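PDB 5IG9: ATP grasp ligase from Microcystis aeruginosa MRC, which macrocyclises the ribosomally made microviridin precursor peptide MdnA, as an ATP-grasp ligase that probably uses ATP to activate carboxylates for ring closure. Local coordinates for residues 11-17 with 300-306; 34-40 with 76-82; 118-122 with 272-276. All blocks are in the same frame, centred on the assembly; numbering follows the deposited sequence.

Contact 1: 11-17 with 300-306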
loop_
_atom_site.group_PDB
_atom_site.type_symbol
_atom_site.label_atom_id
_atom_site.label_comp_id
_atom_site.label_asym_id
_atom_site.label_seq_id
_atom_site.Cartn_x
_atom_site.Cartn_y
_atom_site.Cartn_z
ATOM N N ASP A 11 -7.543 18.170 9.204
ATOM C CA ASP A 11 -7.223 18.603 7.854
ATOM C C ASP A 11 -7.486 20.099 7.707
ATOM O O ASP A 11 -8.186 20.720 8.512
ATOM C CB ASP A 11 -8.034 17.819 6.823
ATOM C CG ASP A 11 -7.306 17.672 5.500
ATOM O OD1 ASP A 11 -6.296 18.377 5.292
ATOM O OD2 ASP A 11 -7.744 16.852 4.666
ATOM N N ASN A 12 -6.918 20.673 6.654
ATOM C CA ASN A 12 -6.849 22.120 6.518
ATOM C C ASN A 12 -8.090 22.637 5.785
ATOM O O ASN A 12 -9.121 21.964 5.722
ATOM C CB ASN A 12 -5.536 22.512 5.831
ATOM C CG ASN A 12 -5.328 21.805 4.502
ATOM O OD1 ASN A 12 -6.273 21.574 3.750
ATOM N ND2 ASN A 12 -4.079 21.457 4.209
ATOM N N GLU A 13 -7.997 23.841 5.223
ATOM C CA GLU A 13 -9.125 24.534 4.620
ATOM C C GLU A 13 -9.503 23.986 3.250
ATOM O O GLU A 13 -10.435 24.508 2.628
ATOM C CB GLU A 13 -8.821 26.033 4.505
ATOM C CG GLU A 13 -8.298 26.682 5.788
ATOM C CD GLU A 13 -6.817 26.413 6.037
ATOM O OE1 GLU A 13 -6.047 26.330 5.057
ATOM O OE2 GLU A 13 -6.426 26.276 7.217
ATOM N N SER A 14 -8.807 22.957 2.763
ATOM C CA SER A 14 -9.176 22.375 1.478
ATOM C C SER A 14 -10.544 21.709 1.553
ATOM O O SER A 14 -11.309 21.735 0.582
ATOM C CB SER A 14 -8.117 21.363 1.039
ATOM O OG SER A 14 -6.836 21.729 1.519
ATOM N N ILE A 15 -10.871 21.113 2.699
ATOM C CA ILE A 15 -12.129 20.391 2.884
ATOM C C ILE A 15 -13.319 21.344 2.784
ATOM O O ILE A 15 -14.204 21.108 1.949
ATOM C CB ILE A 15 -12.137 19.626 4.217
ATOM C CG1 ILE A 15 -10.875 18.780 4.343
ATOM C CG2 ILE A 15 -13.373 18.749 4.311
ATOM C CD1 ILE A 15 -10.711 17.797 3.215
ATOM N N PRO A 16 -13.403 22.416 3.589
ATOM C CA PRO A 16 -14.565 23.310 3.452
ATOM C C PRO A 16 -14.628 24.006 2.106
ATOM O O PRO A 16 -15.723 24.360 1.653
ATOM C CB PRO A 16 -14.377 24.310 4.599
ATOM C CG PRO A 16 -12.924 24.331 4.836
ATOM C CD PRO A 16 -12.470 22.917 4.616
ATOM N N LEU A 17 -13.483 24.211 1.453
ATOM C CA LEU A 17 -13.490 24.805 0.120
ATOM C C LEU A 17 -14.204 23.907 -0.881
ATOM O O LEU A 17 -14.906 24.396 -1.776
ATOM C CB LEU A 17 -12.058 25.077 -0.335
ATOM C CG LEU A 17 -11.467 26.439 0.018
ATOM C CD1 LEU A 17 -9.957 26.384 -0.082
ATOM C CD2 LEU A 17 -12.026 27.501 -0.913
ATOM N N GLU A 300 -0.808 18.533 -1.655
ATOM C CA GLU A 300 -1.616 19.673 -1.252
ATOM C C GLU A 300 -1.808 20.643 -2.413
ATOM O O GLU A 300 -1.137 20.565 -3.445
ATOM C CB GLU A 300 -0.972 20.394 -0.066
ATOM C CG GLU A 300 -1.137 19.681 1.263
ATOM C CD GLU A 300 -2.532 19.835 1.832
ATOM O OE1 GLU A 300 -3.353 20.551 1.214
ATOM O OE2 GLU A 300 -2.809 19.241 2.895
ATOM N N PHE A 301 -2.749 21.565 -2.234
ATOM C CA PHE A 301 -3.023 22.536 -3.283
ATOM C C PHE A 301 -3.529 23.840 -2.688
ATOM O O PHE A 301 -3.544 24.866 -3.372
ATOM C CB PHE A 301 -4.047 21.965 -4.279
ATOM C CG PHE A 301 -5.431 21.790 -3.702
ATOM C CD1 PHE A 301 -6.358 22.819 -3.764
ATOM C CD2 PHE A 301 -5.820 20.586 -3.132
ATOM C CE1 PHE A 301 -7.633 22.665 -3.250
ATOM C CE2 PHE A 301 -7.101 20.422 -2.617
ATOM C CZ PHE A 301 -8.008 21.463 -2.676
ATOM N N PHE A 302 -3.948 23.802 -1.420
ATOM C CA PHE A 302 -4.615 24.955 -0.827
ATOM C C PHE A 302 -3.711 26.181 -0.788
ATOM O O PHE A 302 -4.203 27.310 -0.888
ATOM C CB PHE A 302 -5.114 24.599 0.576
ATOM C CG PHE A 302 -4.076 24.741 1.647
ATOM C CD1 PHE A 302 -3.114 23.767 1.836
ATOM C CD2 PHE A 302 -4.067 25.855 2.468
ATOM C CE1 PHE A 302 -2.156 23.906 2.821
ATOM C CE2 PHE A 302 -3.116 25.999 3.450
ATOM C CZ PHE A 302 -2.159 25.025 3.631
ATOM N N TRP A 303 -2.395 25.991 -0.654
ATOM C CA TRP A 303 -1.514 27.149 -0.569
ATOM C C TRP A 303 -1.274 27.804 -1.920
ATOM O O TRP A 303 -0.635 28.861 -1.968
ATOM C CB TRP A 303 -0.182 26.765 0.078
ATOM C CG TRP A 303 0.480 25.565 -0.519
ATOM C CD1 TRP A 303 0.295 24.264 -0.156
ATOM C CD2 TRP A 303 1.452 25.553 -1.573
ATOM N NE1 TRP A 303 1.082 23.442 -0.923
ATOM C CE2 TRP A 303 1.804 24.208 -1.799
ATOM C CE3 TRP A 303 2.058 26.549 -2.348
ATOM C CZ2 TRP A 303 2.730 23.832 -2.769
ATOM C CZ3 TRP A 303 2.979 26.173 -3.310
ATOM C CH2 TRP A 303 3.305 24.826 -3.513
ATOM N N LEU A 304 -1.756 27.205 -3.007
ATOM C CA LEU A 304 -1.778 27.851 -4.312
ATOM C C LEU A 304 -3.113 28.515 -4.612
ATOM O O LEU A 304 -3.218 29.241 -5.607
ATOM C CB LEU A 304 -1.462 26.837 -5.415
ATOM C CG LEU A 304 -0.003 26.420 -5.587
ATOM C CD1 LEU A 304 0.122 25.463 -6.754
ATOM C CD2 LEU A 304 0.874 27.642 -5.800
ATOM N N GLU A 305 -4.130 28.276 -3.783
ATOM C CA GLU A 305 -5.451 28.870 -3.942
ATOM C C GLU A 305 -5.703 30.016 -2.970
ATOM O O GLU A 305 -6.167 31.083 -3.383
ATOM C CB GLU A 305 -6.534 27.798 -3.776
ATOM C CG GLU A 305 -7.955 28.332 -3.885
ATOM C CD GLU A 305 -8.947 27.248 -4.249
ATOM O OE1 GLU A 305 -8.586 26.058 -4.148
ATOM O OE2 GLU A 305 -10.083 27.584 -4.647
ATOM N N LEU A 306 -5.421 29.822 -1.680
ATOM C CA LEU A 306 -5.617 30.896 -0.713
ATOM C C LEU A 306 -4.506 31.933 -0.762
ATOM O O LEU A 306 -4.658 33.020 -0.192
ATOM C CB LEU A 306 -5.720 30.325 0.702
ATOM C CG LEU A 306 -6.879 29.357 0.940
ATOM C CD1 LEU A 306 -6.989 29.017 2.417
ATOM C CD2 LEU A 306 -8.179 29.949 0.416
#

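Contact 2: 34-40 with 76-82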
loop_
_atom_site.group_PDB
_atom_site.type_symbol
_atom_site.label_atom_id
_atom_site.label_comp_id
_atom_site.label_asym_id
_atom_site.label_seq_id
_atom_site.Cartn_x
_atom_site.Cartn_y
_atom_site.Cartn_z
ATOM N N THR A 34 -11.271 10.041 9.147
ATOM C CA THR A 34 -10.755 8.697 9.376
ATOM C C THR A 34 -10.113 8.558 10.749
ATOM O O THR A 34 -10.115 7.464 11.323
ATOM C CB THR A 34 -9.749 8.325 8.284
ATOM O OG1 THR A 34 -8.741 9.340 8.195
ATOM C CG2 THR A 34 -10.444 8.192 6.942
ATOM N N ASP A 35 -9.564 9.645 11.295
ATOM C CA ASP A 35 -8.916 9.558 12.598
ATOM C C ASP A 35 -9.916 9.439 13.740
ATOM O O ASP A 35 -9.548 8.966 14.821
ATOM C CB ASP A 35 -8.005 10.765 12.820
ATOM C CG ASP A 35 -8.764 12.076 12.826
ATOM O OD1 ASP A 35 -9.765 12.190 12.089
ATOM O OD2 ASP A 35 -8.359 12.991 13.571
ATOM N N ARG A 36 -11.165 9.845 13.527
ATOM C CA ARG A 36 -12.205 9.726 14.538
ATOM C C ARG A 36 -12.952 8.401 14.456
ATOM O O ARG A 36 -14.018 8.260 15.062
ATOM C CB ARG A 36 -13.174 10.906 14.426
ATOM C CG ARG A 36 -12.500 12.237 14.724
ATOM C CD ARG A 36 -13.433 13.422 14.565
ATOM N NE ARG A 36 -14.766 13.159 15.090
ATOM C CZ ARG A 36 -15.872 13.197 14.354
ATOM N NH1 ARG A 36 -15.797 13.498 13.065
ATOM N NH2 ARG A 36 -17.052 12.945 14.906
ATOM N N PHE A 37 -12.417 7.441 13.710
ATOM C CA PHE A 37 -12.880 6.060 13.702
ATOM C C PHE A 37 -11.781 5.223 14.339
ATOM O O PHE A 37 -10.609 5.417 14.026
ATOM C CB PHE A 37 -13.178 5.594 12.270
ATOM C CG PHE A 37 -13.298 4.097 12.115
ATOM C CD1 PHE A 37 -14.506 3.457 12.350
ATOM C CD2 PHE A 37 -12.213 3.337 11.707
ATOM C CE1 PHE A 37 -14.621 2.085 12.199
ATOM C CE2 PHE A 37 -12.325 1.965 11.555
ATOM C CZ PHE A 37 -13.530 1.339 11.802
ATOM N N PRO A 38 -12.143 4.277 15.220
ATOM C CA PRO A 38 -13.488 3.853 15.619
ATOM C C PRO A 38 -14.004 4.508 16.897
ATOM O O PRO A 38 -15.107 4.195 17.346
ATOM C CB PRO A 38 -13.304 2.359 15.840
ATOM C CG PRO A 38 -11.925 2.277 16.432
ATOM C CD PRO A 38 -11.115 3.377 15.773
ATOM N N THR A 39 -13.202 5.408 17.469
ATOM C CA THR A 39 -13.524 5.983 18.772
ATOM C C THR A 39 -14.827 6.784 18.747
ATOM O O THR A 39 -15.573 6.775 19.734
ATOM C CB THR A 39 -12.354 6.852 19.248
ATOM O OG1 THR A 39 -11.189 6.031 19.414
ATOM C CG2 THR A 39 -12.673 7.530 20.579
ATOM N N GLU A 40 -15.133 7.466 17.642
ATOM C CA GLU A 40 -16.332 8.304 17.616
ATOM C C GLU A 40 -17.273 7.988 16.465
ATOM O O GLU A 40 -18.492 8.019 16.656
ATOM C CB GLU A 40 -15.920 9.793 17.555
ATOM C CG GLU A 40 -14.903 10.177 18.614
ATOM C CD GLU A 40 -14.333 11.560 18.411
ATOM O OE1 GLU A 40 -15.082 12.459 17.969
ATOM O OE2 GLU A 40 -13.128 11.746 18.687
ATOM N N ARG A 76 -5.968 8.965 7.748
ATOM C CA ARG A 76 -5.340 8.899 9.062
ATOM C C ARG A 76 -6.102 7.939 9.970
ATOM O O ARG A 76 -6.634 8.347 11.006
ATOM C CB ARG A 76 -5.264 10.292 9.688
ATOM C CG ARG A 76 -4.530 11.311 8.833
ATOM C CD ARG A 76 -3.107 10.864 8.556
ATOM N NE ARG A 76 -2.501 11.640 7.483
ATOM C CZ ARG A 76 -1.810 12.759 7.666
ATOM N NH1 ARG A 76 -1.631 13.238 8.889
ATOM N NH2 ARG A 76 -1.297 13.400 6.623
ATOM N N TYR A 77 -6.141 6.660 9.600
ATOM C CA TYR A 77 -7.038 5.710 10.249
ATOM C C TYR A 77 -6.677 5.514 11.716
ATOM O O TYR A 77 -5.577 5.058 12.041
ATOM C CB TYR A 77 -7.001 4.371 9.520
ATOM C CG TYR A 77 -7.128 4.479 8.019
ATOM C CD1 TYR A 77 -8.348 4.764 7.421
ATOM C CD2 TYR A 77 -6.025 4.282 7.199
ATOM C CE1 TYR A 77 -8.463 4.859 6.049
ATOM C CE2 TYR A 77 -6.132 4.373 5.829
ATOM C CZ TYR A 77 -7.352 4.661 5.258
ATOM O OH TYR A 77 -7.457 4.751 3.891
ATOM N N GLY A 78 -7.612 5.865 12.599
ATOM C CA GLY A 78 -7.498 5.537 14.008
ATOM C C GLY A 78 -6.481 6.322 14.804
ATOM O O GLY A 78 -6.013 5.829 15.835
ATOM N N LEU A 79 -6.129 7.535 14.374
ATOM C CA LEU A 79 -5.127 8.299 15.112
ATOM C C LEU A 79 -5.629 8.678 16.498
ATOM O O LEU A 79 -4.873 8.631 17.477
ATOM C CB LEU A 79 -4.730 9.550 14.333
ATOM C CG LEU A 79 -3.884 9.342 13.076
ATOM C CD1 LEU A 79 -3.170 10.635 12.721
ATOM C CD2 LEU A 79 -2.891 8.206 13.267
ATOM N N LYS A 80 -6.906 9.037 16.608
ATOM C CA LYS A 80 -7.489 9.405 17.892
ATOM C C LYS A 80 -7.698 8.205 18.831
ATOM O O LYS A 80 -8.476 8.315 19.779
ATOM C CB LYS A 80 -8.812 10.147 17.677
ATOM C CG LYS A 80 -8.648 11.632 17.361
ATOM C CD LYS A 80 -9.984 12.342 17.342
ATOM C CE LYS A 80 -9.983 13.511 18.308
ATOM N NZ LYS A 80 -9.094 14.628 17.871
ATOM N N LEU A 81 -7.031 7.081 18.603
ATOM C CA LEU A 81 -7.030 6.030 19.607
ATOM C C LEU A 81 -6.293 6.521 20.849
ATOM O O LEU A 81 -5.271 7.201 20.731
ATOM C CB LEU A 81 -6.363 4.760 19.082
ATOM C CG LEU A 81 -7.229 3.869 18.193
ATOM C CD1 LEU A 81 -6.418 2.714 17.622
ATOM C CD2 LEU A 81 -8.423 3.353 18.975
ATOM N N PRO A 82 -6.785 6.204 22.048
ATOM C CA PRO A 82 -6.172 6.752 23.263
ATOM C C PRO A 82 -4.694 6.409 23.376
ATOM O O PRO A 82 -4.256 5.314 23.014
ATOM C CB PRO A 82 -6.983 6.104 24.388
ATOM C CG PRO A 82 -8.298 5.819 23.781
ATOM C CD PRO A 82 -7.998 5.426 22.356
#

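Contact 3: 118-122 with 272-276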
loop_
_atom_site.group_PDB
_atom_site.type_symbol
_atom_site.label_atom_id
_atom_site.label_comp_id
_atom_site.label_asym_id
_atom_site.label_seq_id
_atom_site.Cartn_x
_atom_site.Cartn_y
_atom_site.Cartn_z
ATOM N N LYS A 118 -4.866 2.936 -7.949
ATOM C CA LYS A 118 -4.062 3.863 -8.734
ATOM C C LYS A 118 -3.110 4.661 -7.850
ATOM O O LYS A 118 -1.945 4.860 -8.214
ATOM C CB LYS A 118 -4.973 4.801 -9.524
ATOM C CG LYS A 118 -6.031 4.074 -10.333
ATOM C CD LYS A 118 -5.407 3.015 -11.232
ATOM C CE LYS A 118 -6.463 2.334 -12.086
ATOM N NZ LYS A 118 -5.886 1.339 -13.035
ATOM N N VAL A 119 -3.588 5.130 -6.694
ATOM C CA VAL A 119 -2.720 5.867 -5.780
ATOM C C VAL A 119 -1.614 4.963 -5.254
ATOM O O VAL A 119 -0.448 5.369 -5.171
ATOM C CB VAL A 119 -3.546 6.484 -4.638
ATOM C CG1 VAL A 119 -2.638 7.175 -3.628
ATOM C CG2 VAL A 119 -4.566 7.461 -5.194
ATOM N N ASP A 120 -1.956 3.717 -4.915
ATOM C CA ASP A 120 -0.954 2.773 -4.430
ATOM C C ASP A 120 0.122 2.510 -5.477
ATOM O O ASP A 120 1.310 2.413 -5.149
ATOM C CB ASP A 120 -1.625 1.464 -4.016
ATOM C CG ASP A 120 -2.271 1.554 -2.652
ATOM O OD1 ASP A 120 -1.910 2.477 -1.896
ATOM O OD2 ASP A 120 -3.128 0.703 -2.331
ATOM N N HIS A 121 -0.276 2.395 -6.745
ATOM C CA HIS A 121 0.674 2.107 -7.813
ATOM C C HIS A 121 1.493 3.331 -8.197
ATOM O O HIS A 121 2.631 3.190 -8.659
ATOM C CB HIS A 121 -0.060 1.573 -9.041
ATOM C CG HIS A 121 0.853 1.007 -10.082
ATOM N ND1 HIS A 121 0.891 1.476 -11.377
ATOM C CD2 HIS A 121 1.771 0.014 -10.014
ATOM C CE1 HIS A 121 1.789 0.791 -12.064
ATOM N NE2 HIS A 121 2.336 -0.103 -11.260
ATOM N N ALA A 122 0.934 4.527 -8.034
ATOM C CA ALA A 122 1.687 5.741 -8.308
ATOM C C ALA A 122 2.576 6.160 -7.145
ATOM O O ALA A 122 3.372 7.088 -7.305
ATOM C CB ALA A 122 0.732 6.881 -8.669
ATOM N N TYR A 272 -1.042 7.067 -17.574
ATOM C CA TYR A 272 -0.414 5.778 -17.305
ATOM C C TYR A 272 -0.811 5.256 -15.930
ATOM O O TYR A 272 -1.199 4.091 -15.781
ATOM C CB TYR A 272 1.108 5.887 -17.420
ATOM C CG TYR A 272 1.817 4.632 -16.965
ATOM C CD1 TYR A 272 1.970 3.549 -17.819
ATOM C CD2 TYR A 272 2.315 4.523 -15.671
ATOM C CE1 TYR A 272 2.608 2.395 -17.402
ATOM C CE2 TYR A 272 2.949 3.375 -15.246
ATOM C CZ TYR A 272 3.094 2.314 -16.112
ATOM O OH TYR A 272 3.732 1.172 -15.681
ATOM N N PHE A 273 -0.720 6.107 -14.910
ATOM C CA PHE A 273 -1.057 5.696 -13.554
ATOM C C PHE A 273 -2.557 5.693 -13.286
ATOM O O PHE A 273 -2.976 5.179 -12.244
ATOM C CB PHE A 273 -0.350 6.597 -12.537
ATOM C CG PHE A 273 1.132 6.375 -12.466
ATOM C CD1 PHE A 273 1.641 5.194 -11.950
ATOM C CD2 PHE A 273 2.017 7.340 -12.916
ATOM C CE1 PHE A 273 3.003 4.982 -11.884
ATOM C CE2 PHE A 273 3.381 7.133 -12.851
ATOM C CZ PHE A 273 3.873 5.952 -12.335
ATOM N N GLY A 274 -3.363 6.241 -14.194
ATOM C CA GLY A 274 -4.801 6.282 -14.012
ATOM C C GLY A 274 -5.295 7.348 -13.062
ATOM O O GLY A 274 -6.320 7.152 -12.401
ATOM N N LEU A 275 -4.602 8.476 -12.973
ATOM C CA LEU A 275 -4.946 9.514 -12.017
ATOM C C LEU A 275 -5.728 10.636 -12.685
ATOM O O LEU A 275 -5.498 10.975 -13.848
ATOM C CB LEU A 275 -3.689 10.086 -11.360
ATOM C CG LEU A 275 -2.864 9.118 -10.513
ATOM C CD1 LEU A 275 -1.687 9.836 -9.873
ATOM C CD2 LEU A 275 -3.728 8.451 -9.456
ATOM N N ASN A 276 -6.666 11.208 -11.930
ATOM C CA ASN A 276 -7.324 12.447 -12.319
ATOM C C ASN A 276 -6.987 13.604 -11.387
ATOM O O ASN A 276 -7.525 14.701 -11.566
ATOM C CB ASN A 276 -8.845 12.253 -12.394
ATOM C CG ASN A 276 -9.282 11.560 -13.675
ATOM O OD1 ASN A 276 -9.016 12.041 -14.778
ATOM N ND2 ASN A 276 -9.951 10.421 -13.534
#

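Contact 1: 11-17 with 300-306
Hydrogen bonds centre on Asn12. Asn12 ND2 donates to Glu300 OE2 at 2.9 Å and, more weakly, to Glu300 OE1 at 3.2 Å, while Asn12 OD1 turns back to accept from Ser14 N at 3.1 Å, capping the start of helix 14-23. Ser14 OG gives a very short bond of 2.3 Å to the same Asn12 OD1. Among the charges, Asp11 OD1 and Glu300 OE2 come within 4.3 Å of each other, a repulsive pair offset by arginines: Arg73 forms salt bridges with both acids, and Arg74 adds another to Glu300. The two phenylalanine rings receive polar side chains: Asn12 CG lies over one face of the Phe302 ring, Glu13 OE1 is 3.3 Å from Phe302 CD2, and Ser14 CB meets Phe301 CZ at 3.7 Å. Phe301 continues onto Trp71 and helix 313-323. Farther along helix 14-23, Leu17 CD1 meets Leu306 CD2 at 4.0 Å. The helix start after strand 3-7 of the Rossmann-like pre-ATP-grasp region thus meets the short helical turn 302-305, which follows strand 290-296. With Asp11 and Glu300 balanced by arginines, the Asn12 side chain both caps the helix and bridges to Glu300, so polar pairs join the segments where the charges meet.

Contact 2: 34-40 with 76-82
Lys80 lays its aliphatic chain along the loop 34-40: its CB is 3.2 Å from Asp35 O, its CD 3.6 Å from Arg36 CG, and the same CD 3.5 Å from Glu40 OE2. Arg36 and Glu40 are themselves joined by a salt bridge, NE to OE1 at 3.0 Å, and Arg36 also pairs with Asp33 and Asp57. Backbone bonds set the register. Gly78 N donates to Thr34 O at 3.2 Å and Lys80 N to Asp35 O at 3.2 Å, while Arg76 N reaches the side chain of Thr34 at OG1, 2.8 Å away. The overlapping type II turn 76-79 and type I turn 78-81 curl residues 76-81 so that these amides face the other loop. Gly78, whose positive phi favours glycine, has its CA 3.1 Å from Phe37 O in a CA-H···O contact; Asp35 CA makes another to Arg76 O at 3.0 Å. The cis-proline Pro38 packs its CD 4.2 Å from Leu81 CD2. The second subunit packs on Phe37, Pro38 and Pro82. The two loops follow parallel strands 29-33 and 69-72, which flank strand 3-7 in the Rossmann-like sheet; Thr34 bonds to Thr7 at the end of that middle strand and Asp35 to Ser9 in the loop just beyond, while helix 87-107 lies against Phe37, Tyr77 and Leu81.

Contact 3: 118-122 with 272-276
Gly274, at positive phi, sits so close to Lys118 that a CB placed on it would fall 3.0 Å from Lys118 CD, a clash; the lysine chain runs past this bare backbone, its CG 3.7 Å from Gly274 O and its CB 3.4 Å from Phe273 O. The contact is made by packing alone. Phe273 fills its middle: Ala122 CB lies 4.2 Å from the Phe273 ring centroid, 29° off the ring normal, an off-centre CH-pi contact, and Phe273 CE1 is 3.7 Å from His121 O. The His121 and Phe273 rings meet obliquely, centroids 5.8 Å apart and planes at 59°, while Tyr272 OH approaches the edge of the imidazole, 4.1 Å from His121 CE1. Gly274 is the C-prime residue of a Schellman motif closing helix 260-273, with Leu275 N bonded to Met270 O and Gly274 N to Lys271 O. This reversal directs the chain into strand 277-284 of the five-stranded antiparallel sheet and turns Leu275 back onto helix 116-122, which follows the outermost strand 111-113 of the Rossmann-like sheet. There Leu275 CD1 touches Ala122 CB at 4.0 Å, and Leu275 CD2 lies 3.9 Å from Lys118 CB and 4.5 Å from Val119 CG2. The packing continues to Pro297, which touches both Ala122 and Leu275, and to Leu127 of helix 125-134, which packs on His121 and Phe273. Asn276 N bonds to Asp114 OD1 just beyond strand 111-113, and His121 also packs on Ala117 of the second subunit.

From the N terminus, strand 3-7 leads into 11-17, which opens contact 1; its partner 300-306 comes 283 residues later, so this longest loop encloses both others. Contact 2 opens at 34-40 and closes at 76-82, joining the loops after strands 29-33 and 69-72 of the parallel sheet. Contact 3 opens later at 118-122 and closes at 272-276, in series with contact 2 and without crossing it. Contacts 1 and 3 both tie the N-terminal Rossmann-like part to the five-stranded antiparallel sheet that holds strands 277-284 and 290-296, at places whose centres are 22 Å apart. Contact 2, centred 22 Å from contact 1 and 27 Å from contact 3, is internal to the N-terminal part.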